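Local coordinates for hypothetical protein Atu1826 (Agrobacterium tumefaciens, PDB 2I3D) that is of unknown function but is a putative alpha/beta hydrolase, probably acting through a serine nucleophile, at residues 88-91 / 96-99. Numbering follows the deposited sequence.
Sequences RSIG and EFDH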
loop_
_atom_site.group_PDB
_atom_site.type_symbol
_atom_site.label_atom_id
_atom_site.label_comp_id
_atom_site.label_asym_id
_atom_site.label_seq_id
_atom_site.Cartn_x
_atom_site.Cartn_y
_atom_site.Cartn_z
ATOM N N ARG B 88 -2.544 7.116 -15.955
ATOM C CA ARG B 88 -3.324 6.381 -16.994
ATOM C C ARG B 88 -3.309 4.880 -16.743
ATOM O O ARG B 88 -2.237 4.297 -16.431
ATOM C CB ARG B 88 -2.765 6.651 -18.404
ATOM C CG ARG B 88 -1.322 6.187 -18.619
ATOM C CD ARG B 88 -0.758 6.706 -19.971
ATOM N NE ARG B 88 -0.802 8.160 -20.058
ATOM C CZ ARG B 88 -0.708 8.838 -21.205
ATOM N NH1 ARG B 88 -0.528 8.159 -22.339
ATOM N NH2 ARG B 88 -0.773 10.170 -21.217
ATOM N N SER B 89 -4.504 4.275 -16.888
ATOM C CA SER B 89 -4.779 2.815 -16.759
ATOM C C SER B 89 -5.044 2.388 -15.320
ATOM O O SER B 89 -5.565 1.298 -15.114
ATOM C CB SER B 89 -3.682 1.934 -17.338
ATOM O OG SER B 89 -2.648 1.679 -16.372
ATOM N N ILE B 90 -4.659 3.215 -14.333
ATOM C CA ILE B 90 -4.816 2.866 -12.907
ATOM C C ILE B 90 -6.185 3.370 -12.358
ATOM O O ILE B 90 -6.586 4.521 -12.579
ATOM C CB ILE B 90 -3.639 3.501 -12.087
ATOM C CG1 ILE B 90 -2.248 3.214 -12.732
ATOM C CG2 ILE B 90 -3.743 3.145 -10.582
ATOM C CD1 ILE B 90 -1.855 1.759 -12.841
ATOM N N GLY B 91 -6.900 2.509 -11.641
ATOM C CA GLY B 91 -8.221 2.883 -11.105
ATOM C C GLY B 91 -9.179 3.261 -12.226
ATOM O O GLY B 91 -9.327 2.532 -13.194
ATOM N N GLU B 96 -3.709 3.336 -21.452
ATOM C CA GLU B 96 -2.808 2.212 -21.261
ATOM C C GLU B 96 -1.529 2.705 -20.590
ATOM O O GLU B 96 -0.979 3.738 -20.996
ATOM C CB GLU B 96 -2.414 1.610 -22.620
ATOM C CG GLU B 96 -3.501 0.797 -23.316
ATOM C CD GLU B 96 -2.903 -0.240 -24.273
ATOM O OE1 GLU B 96 -1.921 0.091 -24.966
ATOM O OE2 GLU B 96 -3.401 -1.384 -24.330
ATOM N N PHE B 97 -1.029 1.937 -19.636
ATOM C CA PHE B 97 0.231 2.319 -19.021
ATOM C C PHE B 97 1.351 2.208 -20.060
ATOM O O PHE B 97 1.281 1.379 -20.976
ATOM C CB PHE B 97 0.474 1.459 -17.792
ATOM C CG PHE B 97 1.367 2.111 -16.750
ATOM C CD1 PHE B 97 0.818 2.947 -15.746
ATOM C CD2 PHE B 97 2.738 1.863 -16.772
ATOM C CE1 PHE B 97 1.657 3.537 -14.775
ATOM C CE2 PHE B 97 3.568 2.421 -15.846
ATOM C CZ PHE B 97 3.040 3.249 -14.827
ATOM N N ASP B 98 2.328 3.100 -19.999
ATOM C CA ASP B 98 3.473 2.976 -20.869
ATOM C C ASP B 98 4.763 3.193 -20.080
ATOM O O ASP B 98 4.719 3.382 -18.864
ATOM C CB ASP B 98 3.343 3.868 -22.108
ATOM C CG ASP B 98 3.412 5.353 -21.801
ATOM O OD1 ASP B 98 4.281 5.777 -21.011
ATOM O OD2 ASP B 98 2.617 6.118 -22.375
ATOM N N HIS B 99 5.896 3.090 -20.751
ATOM C CA HIS B 99 7.156 2.977 -20.028
ATOM C C HIS B 99 7.433 4.211 -19.190
ATOM O O HIS B 99 8.145 4.115 -18.193
ATOM C CB HIS B 99 8.329 2.734 -20.980
ATOM C CG HIS B 99 9.663 2.761 -20.290
ATOM N ND1 HIS B 99 10.447 3.898 -20.214
ATOM C CD2 HIS B 99 10.319 1.803 -19.589
ATOM C CE1 HIS B 99 11.536 3.633 -19.504
ATOM N NE2 HIS B 99 11.491 2.364 -19.130
HETATM O O HOH W 1 -0.025 5.356 -22.979
#
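R88 and D98 meet obliquely within a single loop, and their meeting illustrates how a water can do the work that a direct ion pair leaves undone. The charges sit 3.7 Å apart between R88 NH1 and D98 OD2, a long salt bridge in which the oxygen stands well off the guanidinium plane, the two flat groups being turned 56° against each other. No N-H is aimed at the carboxylate; NH1 instead donates a hydrogen bond to a water lying in plane at the guanidinium edge, 2.9 Å from NH1. That water donates in turn to D98 OD2, and to E96 O at 2.7 Å, so one molecule ties the arginine to both a side chain and a backbone carbonyl. The aliphatic part of R88 passes close by the same carbonyl, with CD 3.1 Å from E96 O; the bend about CG-CD (chi3 58°) turns NE and the guanidinium off the line of the chain.

All this belongs to the surface loop joining strand 81-85 to helix 101-117, a beta-alpha connection of the alpha/beta-hydrolase fold. F97 turns its ring edge to 88-91: CD1 lies 3.4 Å from R88 O, near the ring plane, and S89 OG also lies at this edge. S89 OG is held by its own 2.7 Å hydrogen bond to R88 O, on a lone pair of that carbonyl. I90 CD1 adds a looser apolar touch to F97 CD1.

Further out, R88 NH2 forms a salt bridge with D106 of that helix, while D98 OD1 accepts from the backbone N of G100, just before the helix, and of G102 in its first turn. The F97 ring meets H56 edge-to-face and also packs on F131, the residue after the probable nucleophile.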